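Local coordinates for protein Bd3459 (Bdellovibrio bacteriovorus, PDB 5CEC) that is a predatory endopeptidase of the peptidase S13 family that is bound by the ankyrin-repeat immunity protein Bd3460, at residues A[277-288]-A[301-312]; A[39-47]-A[57-66]. The protein carries 1 engineered substitution. All coordinates share one frame; numbering follows the deposited sequence. Where two conformers were deposited one is given.

Contact 1 is the more deeply placed of the two, with about half of its touching residues buried, whereas contact 2 lies at the surface, farther from the centre of the chain. They share a three-stranded antiparallel sheet, in which strand 304-306 of contact 1 neighbours strand 65-67, where contact 2 ends, and a disulfide between C307 and C45 ties them together. Both combine strand pairing with an asparagine laid flat on a phenylalanine ring. Contact 1 adds a methionine-lined apolar end and a helix start; contact 2 relies instead on an aspartate that gathers hydroxyl and backbone N-H donors at a turn beside the edge of the larger six-stranded sheet.

Contact 1. Residues A[277-288]-A[301-312]; sequences MQADTSDIEFHN and VYNEATCEMMIK
N303 spreads its carboxamide over one face of the F286 ring and grips the backbone of the two residues that follow. Amide and ring planes lie only 8° apart, with ND2 3.5 Å from CD2 of F286, while CB of N303 makes a CH-pi contact over the same face. With CG beside its own backbone N (chi1 -69°), N303 can present OD1 to H287 N at 2.8 Å, in a nearly straight bond, and more weakly to N288 N. ND2 donates to N288 O at 2.9 Å, from above the carbonyl plane, and also to S72 OG, so bonds at both ends fix the rotation of the amide. The strands continue this grip: E285 and E304 exchange two backbone hydrogen bonds, I284 CG1 packs on A305 CB at 3.8 Å, and T306 N donates to D283 O. T306 then N-caps helix 307-322 by accepting from M309 N through OG1. M309, bent at chi2 and chi3, runs past D283 CB and A279 CB until its CE meets M277 CG at 4.0 Å; M277 SD in turn slides along K312.

The face of the strand pair that carries E285 and E304, opposite I284 and A305, is wetter. E285 OE1 and E304 OE1 stay 6.3 Å apart with a water between them, and a salt bridge from E285 to K65 probably eases the like charges. Nearby, V301 CG1 sits over a face of the H287 ring, 3.3 Å from CD2, and a second water lies at the ring edge.

Strand 304-306 is the middle of a three-stranded antiparallel sheet, between strands 65-67 and 284-285. Helix 72-84, at whose start the family's SxxK motif probably lies, packs on M277, F286 and M310, and F269 of helix 265-277 stacks on F286.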
loop_
_atom_site.group_PDB
_atom_site.type_symbol
_atom_site.label_atom_id
_atom_site.label_comp_id
_atom_site.label_asym_id
_atom_site.label_seq_id
_atom_site.Cartn_x
_atom_site.Cartn_y
_atom_site.Cartn_z
ATOM N N MET A 277 -22.854 13.338 2.580
ATOM C CA MET A 277 -22.264 14.416 1.796
ATOM C C MET A 277 -23.248 15.125 0.901
ATOM O O MET A 277 -22.861 16.064 0.242
ATOM C CB MET A 277 -21.132 13.852 0.917
ATOM C CG MET A 277 -20.081 13.071 1.667
ATOM S SD MET A 277 -18.982 14.165 2.575
ATOM C CE MET A 277 -17.656 13.077 3.016
ATOM N N GLN A 278 -24.490 14.638 0.845
ATOM C CA GLN A 278 -25.489 15.136 -0.117
ATOM C C GLN A 278 -24.882 14.992 -1.519
ATOM O O GLN A 278 -25.065 15.841 -2.385
ATOM C CB GLN A 278 -25.938 16.573 0.208
ATOM C CG GLN A 278 -26.700 16.699 1.523
ATOM C CD GLN A 278 -25.839 16.386 2.739
ATOM O OE1 GLN A 278 -24.827 17.058 2.979
ATOM N NE2 GLN A 278 -26.214 15.353 3.502
ATOM N N ALA A 279 -24.152 13.891 -1.719
ATOM C CA ALA A 279 -23.500 13.587 -2.965
ATOM C C ALA A 279 -24.363 12.631 -3.763
ATOM O O ALA A 279 -25.217 11.919 -3.219
ATOM C CB ALA A 279 -22.143 12.957 -2.690
ATOM N N ASP A 280 -24.171 12.646 -5.070
ATOM C CA ASP A 280 -24.800 11.651 -5.919
ATOM C C ASP A 280 -23.779 11.081 -6.910
ATOM O O ASP A 280 -22.563 11.293 -6.749
ATOM C CB ASP A 280 -26.045 12.260 -6.567
ATOM C CG ASP A 280 -25.734 13.480 -7.411
ATOM O OD1 ASP A 280 -24.632 13.566 -7.981
ATOM O OD2 ASP A 280 -26.604 14.359 -7.513
ATOM N N THR A 281 -24.259 10.367 -7.926
ATOM C CA THR A 281 -23.400 9.702 -8.930
ATOM C C THR A 281 -22.464 10.647 -9.670
ATOM O O THR A 281 -21.375 10.249 -10.075
ATOM C CB THR A 281 -24.215 9.015 -10.056
ATOM O OG1 THR A 281 -24.737 10.004 -10.956
ATOM C CG2 THR A 281 -25.309 8.160 -9.516
ATOM N N SER A 282 -22.932 11.878 -9.870
ATOM C CA SER A 282 -22.147 12.907 -10.535
ATOM C C SER A 282 -20.922 13.364 -9.706
ATOM O O SER A 282 -19.976 13.880 -10.268
ATOM C CB SER A 282 -23.077 14.086 -10.912
ATOM O OG SER A 282 -23.301 14.961 -9.806
ATOM N N ASP A 283 -20.961 13.185 -8.387
ATOM C CA ASP A 283 -19.858 13.517 -7.475
ATOM C C ASP A 283 -18.929 12.324 -7.218
ATOM O O ASP A 283 -17.728 12.497 -7.087
ATOM C CB ASP A 283 -20.401 13.970 -6.126
ATOM C CG ASP A 283 -21.347 15.149 -6.236
ATOM O OD1 ASP A 283 -20.915 16.153 -6.819
ATOM O OD2 ASP A 283 -22.512 15.065 -5.765
ATOM N N ILE A 284 -19.516 11.137 -7.108
ATOM C CA ILE A 284 -18.781 9.936 -6.730
ATOM C C ILE A 284 -19.530 8.692 -7.175
ATOM O O ILE A 284 -20.730 8.591 -6.971
ATOM C CB ILE A 284 -18.527 9.915 -5.193
ATOM C CG1 ILE A 284 -17.702 8.691 -4.774
ATOM C CG2 ILE A 284 -19.823 10.001 -4.385
ATOM C CD1 ILE A 284 -17.057 8.825 -3.407
ATOM N N GLU A 285 -18.823 7.758 -7.812
ATOM C CA GLU A 285 -19.447 6.545 -8.298
ATOM C C GLU A 285 -18.497 5.406 -8.012
ATOM O O GLU A 285 -17.430 5.303 -8.613
ATOM C CB GLU A 285 -19.762 6.651 -9.772
ATOM C CG GLU A 285 -20.475 5.442 -10.327
ATOM C CD GLU A 285 -20.699 5.519 -11.818
ATOM O OE1 GLU A 285 -20.943 6.626 -12.352
ATOM O OE2 GLU A 285 -20.655 4.454 -12.457
ATOM N N PHE A 286 -18.894 4.574 -7.065
ATOM C CA PHE A 286 -18.114 3.437 -6.646
ATOM C C PHE A 286 -18.746 2.117 -7.092
ATOM O O PHE A 286 -19.972 1.987 -7.221
ATOM C CB PHE A 286 -17.988 3.414 -5.112
ATOM C CG PHE A 286 -16.773 4.136 -4.574
ATOM C CD1 PHE A 286 -16.341 5.350 -5.111
ATOM C CD2 PHE A 286 -16.066 3.599 -3.507
ATOM C CE1 PHE A 286 -15.220 5.988 -4.588
ATOM C CE2 PHE A 286 -14.959 4.253 -2.982
ATOM C CZ PHE A 286 -14.534 5.436 -3.515
ATOM N N HIS A 287 -17.884 1.135 -7.304
ATOM C CA HIS A 287 -18.302 -0.224 -7.535
ATOM C C HIS A 287 -17.605 -1.223 -6.627
ATOM O O HIS A 287 -18.021 -2.383 -6.603
ATOM C CB HIS A 287 -18.050 -0.604 -9.002
ATOM C CG HIS A 287 -18.593 0.390 -9.970
ATOM N ND1 HIS A 287 -19.906 0.363 -10.369
ATOM C CD2 HIS A 287 -18.040 1.481 -10.552
ATOM C CE1 HIS A 287 -20.142 1.377 -11.176
ATOM N NE2 HIS A 287 -19.022 2.064 -11.315
ATOM N N ASN A 288 -16.543 -0.817 -5.926
ATOM C CA ASN A 288 -15.866 -1.685 -5.000
ATOM C C ASN A 288 -15.165 -0.827 -3.972
ATOM O O ASN A 288 -15.191 0.412 -4.058
ATOM C CB ASN A 288 -14.931 -2.673 -5.728
ATOM C CG ASN A 288 -13.777 -1.998 -6.450
ATOM O OD1 ASN A 288 -13.341 -0.921 -6.112
ATOM N ND2 ASN A 288 -13.299 -2.640 -7.500
ATOM N N VAL A 301 -14.041 -0.464 -15.573
ATOM C CA VAL A 301 -14.957 0.152 -14.645
ATOM C C VAL A 301 -14.132 0.478 -13.400
ATOM O O VAL A 301 -13.690 -0.449 -12.695
ATOM C CB VAL A 301 -16.138 -0.789 -14.316
ATOM C CG1 VAL A 301 -17.006 -0.159 -13.236
ATOM C CG2 VAL A 301 -16.963 -1.128 -15.565
ATOM N N TYR A 302 -13.876 1.774 -13.162
ATOM C CA TYR A 302 -13.068 2.235 -12.019
ATOM C C TYR A 302 -13.942 3.103 -11.122
ATOM O O TYR A 302 -14.781 3.879 -11.614
ATOM C CB TYR A 302 -11.865 3.071 -12.480
ATOM C CG TYR A 302 -10.807 2.283 -13.221
ATOM C CD1 TYR A 302 -9.926 1.479 -12.550
ATOM C CD2 TYR A 302 -10.751 2.297 -14.616
ATOM C CE1 TYR A 302 -8.943 0.756 -13.210
ATOM C CE2 TYR A 302 -9.806 1.542 -15.302
ATOM C CZ TYR A 302 -8.900 0.763 -14.591
ATOM O OH TYR A 302 -7.965 0.006 -15.273
ATOM N N ASN A 303 -13.715 3.041 -9.815
ATOM C CA ASN A 303 -14.292 4.035 -8.935
ATOM C C ASN A 303 -13.802 5.410 -9.400
ATOM O O ASN A 303 -12.621 5.600 -9.698
ATOM C CB ASN A 303 -13.795 3.849 -7.506
ATOM C CG ASN A 303 -14.313 2.603 -6.824
ATOM O OD1 ASN A 303 -15.236 1.937 -7.268
ATOM N ND2 ASN A 303 -13.688 2.274 -5.701
ATOM N N GLU A 304 -14.724 6.369 -9.442
ATOM C CA GLU A 304 -14.387 7.742 -9.793
ATOM C C GLU A 304 -15.011 8.696 -8.811
ATOM O O GLU A 304 -16.082 8.428 -8.269
ATOM C CB GLU A 304 -14.850 8.101 -11.209
ATOM C CG GLU A 304 -14.257 7.225 -12.307
ATOM C CD GLU A 304 -14.407 7.832 -13.681
ATOM O OE1 GLU A 304 -15.166 8.787 -13.817
ATOM O OE2 GLU A 304 -13.838 7.305 -14.642
ATOM N N ALA A 305 -14.335 9.817 -8.603
ATOM C CA ALA A 305 -14.918 10.909 -7.817
ATOM C C ALA A 305 -14.212 12.196 -8.142
ATOM O O ALA A 305 -13.171 12.212 -8.830
ATOM C CB ALA A 305 -14.802 10.643 -6.317
ATOM N N THR A 306 -14.770 13.292 -7.643
ATOM C CA THR A 306 -14.145 14.588 -7.814
ATOM C C THR A 306 -13.035 14.799 -6.788
ATOM O O THR A 306 -13.054 14.245 -5.695
ATOM C CB THR A 306 -15.172 15.727 -7.724
ATOM O OG1 THR A 306 -15.620 15.847 -6.375
ATOM C CG2 THR A 306 -16.379 15.508 -8.667
ATOM N N CYS A 307 -12.119 15.693 -7.129
ATOM C CA CYS A 307 -11.048 16.090 -6.225
ATOM C C CYS A 307 -11.682 16.751 -4.973
ATOM O O CYS A 307 -11.266 16.475 -3.848
ATOM C CB CYS A 307 -10.091 17.020 -6.947
ATOM S SG CYS A 307 -8.527 17.274 -6.109
ATOM N N GLU A 308 -12.707 17.602 -5.164
ATOM C CA GLU A 308 -13.429 18.196 -4.032
ATOM C C GLU A 308 -13.978 17.143 -3.075
ATOM O O GLU A 308 -13.864 17.275 -1.849
ATOM C CB GLU A 308 -14.583 19.108 -4.486
ATOM C CG GLU A 308 -14.131 20.441 -5.026
ATOM C CD GLU A 308 -15.265 21.427 -5.243
ATOM O OE1 GLU A 308 -16.448 21.084 -5.021
ATOM O OE2 GLU A 308 -14.968 22.573 -5.628
ATOM N N MET A 309 -14.536 16.065 -3.636
ATOM C CA MET A 309 -15.063 14.989 -2.806
ATOM C C MET A 309 -13.953 14.361 -1.945
ATOM O O MET A 309 -14.187 13.965 -0.793
ATOM C CB MET A 309 -15.754 13.917 -3.644
ATOM C CG MET A 309 -17.186 14.242 -4.010
ATOM S SD MET A 309 -18.310 14.388 -2.602
ATOM C CE MET A 309 -17.734 13.104 -1.534
ATOM N N MET A 310 -12.749 14.223 -2.505
ATOM C CA MET A 310 -11.641 13.698 -1.719
ATOM C C MET A 310 -11.284 14.584 -0.516
ATOM O O MET A 310 -11.009 14.094 0.580
ATOM C CB MET A 310 -10.440 13.432 -2.628
ATOM C CG MET A 310 -10.671 12.362 -3.681
ATOM S SD MET A 310 -11.227 10.755 -3.027
ATOM C CE MET A 310 -13.005 10.878 -3.126
ATOM N N ILE A 311 -11.311 15.897 -0.707
ATOM C CA ILE A 311 -11.088 16.823 0.404
ATOM C C ILE A 311 -12.189 16.665 1.456
ATOM O O ILE A 311 -11.900 16.609 2.638
ATOM C CB ILE A 311 -11.017 18.262 -0.081
ATOM C CG1 ILE A 311 -9.883 18.423 -1.114
ATOM C CG2 ILE A 311 -10.849 19.200 1.106
ATOM C CD1 ILE A 311 -8.494 18.086 -0.582
ATOM N N LYS A 312 -13.438 16.566 1.033
ATOM C CA LYS A 312 -14.548 16.387 1.977
ATOM C C LYS A 312 -14.439 15.100 2.778
ATOM O O LYS A 312 -14.670 15.055 3.981
ATOM C CB LYS A 312 -15.898 16.439 1.291
ATOM C CG LYS A 312 -16.246 17.789 0.666
ATOM C CD LYS A 312 -17.558 17.721 -0.102
ATOM C CE LYS A 312 -18.763 17.636 0.821
ATOM N NZ LYS A 312 -19.070 18.912 1.544
HETATM O O HOH W 1 -17.806 7.409 -12.857
HETATM O O HOH W 2 -17.388 4.745 -11.893
HETATM O O HOH W 3 -12.830 0.572 -8.605
#

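Contact 2. Residues A[39-47]-A[57-66]; sequences VYLNSMCHM and QGDDNKDDKF
D59 holds CG between its backbone N and carbonyl carbon (chi1 58°), while S43 turns OG anti to its N (chi1 -173°), and the two torsions bring carboxylate and hydroxyl together. S43 OG donates to D59 OD1 at 2.8 Å and M44 N to D59 OD2 at 2.9 Å, each on the syn side but well out of the carboxylate plane. OD1 accepts a second bond, from N61 N on its anti side, so three donors fix the carboxylate. One residue before S43, N42 lies flat on F66: its CB stands 3.4 Å above the ring centre, and its amide plane is 5° from that of the ring. At the other end H46 and Q57 form a hydrogen-bonded antiparallel pair, and Q57 CB covers one face of the imidazole, 3.5 Å from CE1. K62 N closes the turn on D59 O, and K62 NZ reaches the G58 and D59 carbonyls from above their planes.

Strands 40-48 and 57-58 thus form a beta hairpin at the edge of the six-stranded antiparallel sheet, with a classic bulge at N42 and S43 opposite L383. D59 ends the hairpin in an Asx turn, overlapping the first of two successive type I turns.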
loop_
_atom_site.group_PDB
_atom_site.type_symbol
_atom_site.label_atom_id
_atom_site.label_comp_id
_atom_site.label_asym_id
_atom_site.label_seq_id
_atom_site.Cartn_x
_atom_site.Cartn_y
_atom_site.Cartn_z
ATOM N N VAL A 39 1.564 11.755 -19.357
ATOM C CA VAL A 39 1.240 12.180 -18.014
ATOM C C VAL A 39 0.822 13.640 -18.021
ATOM O O VAL A 39 1.529 14.472 -18.580
ATOM C CB VAL A 39 2.442 11.961 -17.087
ATOM C CG1 VAL A 39 2.209 12.529 -15.702
ATOM C CG2 VAL A 39 2.766 10.465 -17.070
ATOM N N TYR A 40 -0.337 13.923 -17.420
ATOM C CA TYR A 40 -0.727 15.303 -17.111
ATOM C C TYR A 40 -1.688 15.298 -15.961
ATOM O O TYR A 40 -2.243 14.267 -15.617
ATOM C CB TYR A 40 -1.321 16.067 -18.294
ATOM C CG TYR A 40 -2.345 15.321 -19.061
ATOM C CD1 TYR A 40 -3.691 15.206 -18.609
ATOM C CD2 TYR A 40 -2.000 14.725 -20.251
ATOM C CE1 TYR A 40 -4.628 14.487 -19.378
ATOM C CE2 TYR A 40 -2.918 14.025 -20.980
ATOM C CZ TYR A 40 -4.212 13.895 -20.552
ATOM O OH TYR A 40 -5.082 13.160 -21.318
ATOM N N LEU A 41 -1.858 16.466 -15.355
ATOM C CA LEU A 41 -2.756 16.639 -14.236
ATOM C C LEU A 41 -4.213 16.573 -14.677
ATOM O O LEU A 41 -4.603 17.208 -15.637
ATOM C CB LEU A 41 -2.479 17.973 -13.567
ATOM C CG LEU A 41 -3.280 18.269 -12.303
ATOM C CD1 LEU A 41 -2.992 17.303 -11.150
ATOM C CD2 LEU A 41 -3.005 19.704 -11.885
ATOM N N ASN A 42 -5.018 15.793 -13.955
ATOM C CA ASN A 42 -6.478 15.889 -14.066
ATOM C C ASN A 42 -6.957 17.003 -13.145
ATOM O O ASN A 42 -7.564 17.960 -13.599
ATOM C CB ASN A 42 -7.149 14.563 -13.709
ATOM C CG ASN A 42 -7.070 13.545 -14.816
ATOM O OD1 ASN A 42 -6.992 13.912 -15.988
ATOM N ND2 ASN A 42 -7.072 12.244 -14.450
ATOM N N SER A 43 -6.674 16.885 -11.850
ATOM C CA SER A 43 -6.998 17.946 -10.897
ATOM C C SER A 43 -6.203 17.841 -9.620
ATOM O O SER A 43 -5.912 16.748 -9.171
ATOM C CB SER A 43 -8.499 17.926 -10.555
ATOM O OG SER A 43 -8.891 19.020 -9.762
ATOM N N MET A 44 -5.912 19.002 -9.020
ATOM C CA MET A 44 -5.380 19.091 -7.664
ATOM C C MET A 44 -6.173 20.099 -6.891
ATOM O O MET A 44 -6.511 21.183 -7.386
ATOM C CB MET A 44 -3.893 19.490 -7.660
ATOM C CG MET A 44 -3.295 19.618 -6.275
ATOM S SD MET A 44 -1.513 19.856 -6.322
ATOM C CE MET A 44 -1.133 19.859 -4.575
ATOM N N CYS A 45 -6.416 19.761 -5.645
ATOM C CA CYS A 45 -7.150 20.658 -4.764
ATOM C C CYS A 45 -6.577 20.537 -3.334
ATOM O O CYS A 45 -5.880 19.578 -3.000
ATOM C CB CYS A 45 -8.715 20.422 -4.856
ATOM S SG CYS A 45 -9.159 18.700 -4.508
ATOM N N HIS A 46 -6.876 21.519 -2.500
ATOM C CA HIS A 46 -6.426 21.528 -1.126
ATOM C C HIS A 46 -7.333 22.393 -0.245
ATOM O O HIS A 46 -8.063 23.235 -0.750
ATOM C CB HIS A 46 -4.980 22.010 -1.031
ATOM C CG HIS A 46 -4.779 23.453 -1.331
ATOM N ND1 HIS A 46 -4.608 23.937 -2.601
ATOM C CD2 HIS A 46 -4.746 24.528 -0.506
ATOM C CE1 HIS A 46 -4.427 25.243 -2.549
ATOM N NE2 HIS A 46 -4.524 25.631 -1.291
ATOM N N MET A 47 -7.258 22.220 1.077
ATOM C CA MET A 47 -8.017 23.074 1.987
ATOM C C MET A 47 -7.338 23.003 3.343
ATOM O O MET A 47 -7.064 21.901 3.823
ATOM C CB MET A 47 -9.470 22.602 2.126
ATOM C CG MET A 47 -10.332 23.551 2.941
ATOM S SD MET A 47 -11.994 22.935 3.158
ATOM C CE MET A 47 -11.587 21.780 4.483
ATOM N N GLN A 57 -9.863 24.896 -2.343
ATOM C CA GLN A 57 -9.023 25.601 -3.305
ATOM C C GLN A 57 -8.541 24.592 -4.343
ATOM O O GLN A 57 -8.163 23.489 -3.998
ATOM C CB GLN A 57 -7.787 26.181 -2.598
ATOM C CG GLN A 57 -8.099 27.061 -1.395
ATOM C CD GLN A 57 -9.054 28.160 -1.747
ATOM O OE1 GLN A 57 -8.871 28.839 -2.759
ATOM N NE2 GLN A 57 -10.096 28.336 -0.932
ATOM N N GLY A 58 -8.501 24.986 -5.605
ATOM C CA GLY A 58 -7.895 24.140 -6.620
ATOM C C GLY A 58 -8.336 24.596 -7.972
ATOM O O GLY A 58 -9.006 25.619 -8.089
ATOM N N ASP A 59 -7.968 23.811 -8.978
ATOM C CA ASP A 59 -8.254 24.147 -10.368
ATOM C C ASP A 59 -9.729 23.969 -10.792
ATOM O O ASP A 59 -10.545 23.482 -10.033
ATOM C CB ASP A 59 -7.298 23.371 -11.303
ATOM C CG ASP A 59 -7.393 21.877 -11.127
ATOM O OD1 ASP A 59 -8.519 21.333 -11.298
ATOM O OD2 ASP A 59 -6.336 21.234 -10.829
ATOM N N ASP A 60 -10.049 24.365 -12.035
ATOM C CA ASP A 60 -11.436 24.259 -12.554
ATOM C C ASP A 60 -11.942 22.864 -12.769
ATOM O O ASP A 60 -13.152 22.699 -12.972
ATOM C CB ASP A 60 -11.620 25.016 -13.863
ATOM C CG ASP A 60 -11.610 26.487 -13.688
ATOM O OD1 ASP A 60 -11.611 27.025 -12.548
ATOM O OD2 ASP A 60 -11.615 27.109 -14.751
ATOM N N ASN A 61 -11.049 21.859 -12.686
ATOM C CA ASN A 61 -11.487 20.495 -12.810
ATOM C C ASN A 61 -11.717 19.852 -11.484
ATOM O O ASN A 61 -11.980 18.673 -11.450
ATOM C CB ASN A 61 -10.513 19.724 -13.683
ATOM C CG ASN A 61 -10.423 20.336 -15.036
ATOM O OD1 ASN A 61 -9.522 21.112 -15.291
ATOM N ND2 ASN A 61 -11.473 20.160 -15.833
ATOM N N LYS A 62 -11.723 20.640 -10.390
ATOM C CA LYS A 62 -11.881 20.046 -9.045
ATOM C C LYS A 62 -13.259 19.422 -8.787
ATOM O O LYS A 62 -13.429 18.665 -7.830
ATOM C CB LYS A 62 -11.509 21.048 -7.940
ATOM C CG LYS A 62 -12.422 22.260 -7.802
ATOM C CD LYS A 62 -11.820 23.236 -6.786
ATOM C CE LYS A 62 -12.498 24.579 -6.785
ATOM N NZ LYS A 62 -12.244 25.323 -8.048
ATOM N N ASP A 63 -14.244 19.789 -9.617
ATOM C CA ASP A 63 -15.595 19.224 -9.528
ATOM C C ASP A 63 -15.928 18.219 -10.657
ATOM O O ASP A 63 -17.117 17.890 -10.891
ATOM C CB ASP A 63 -16.622 20.369 -9.482
ATOM C CG ASP A 63 -16.557 21.270 -10.723
ATOM O OD1 ASP A 63 -15.469 21.371 -11.360
ATOM O OD2 ASP A 63 -17.593 21.896 -11.051
ATOM N N ASP A 64 -14.890 17.698 -11.331
ATOM C CA ASP A 64 -15.057 16.683 -12.382
ATOM C C ASP A 64 -14.616 15.312 -11.863
ATOM O O ASP A 64 -13.612 15.209 -11.116
ATOM C CB ASP A 64 -14.193 17.033 -13.589
ATOM C CG ASP A 64 -14.614 18.313 -14.267
ATOM O OD1 ASP A 64 -15.765 18.714 -14.093
ATOM O OD2 ASP A 64 -13.789 18.898 -14.969
ATOM N N LYS A 65 -15.340 14.253 -12.242
ATOM C CA LYS A 65 -14.965 12.904 -11.784
ATOM C C LYS A 65 -13.756 12.368 -12.548
ATOM O O LYS A 65 -13.705 12.484 -13.775
ATOM C CB LYS A 65 -16.092 11.875 -11.915
ATOM C CG LYS A 65 -17.280 12.131 -10.993
ATOM C CD LYS A 65 -18.218 10.917 -10.963
ATOM C CE LYS A 65 -19.010 10.738 -12.234
ATOM N NZ LYS A 65 -19.765 9.453 -12.288
ATOM N N PHE A 66 -12.811 11.753 -11.816
ATOM C CA PHE A 66 -11.654 11.056 -12.407
ATOM C C PHE A 66 -11.436 9.730 -11.696
ATOM O O PHE A 66 -11.884 9.559 -10.550
ATOM C CB PHE A 66 -10.384 11.890 -12.303
ATOM C CG PHE A 66 -10.454 13.179 -13.049
ATOM C CD1 PHE A 66 -10.439 13.172 -14.442
ATOM C CD2 PHE A 66 -10.624 14.386 -12.377
ATOM C CE1 PHE A 66 -10.505 14.342 -15.144
ATOM C CE2 PHE A 66 -10.692 15.560 -13.086
ATOM C CZ PHE A 66 -10.648 15.542 -14.462
HETATM O O HOH W 4 -6.390 20.638 -14.060
#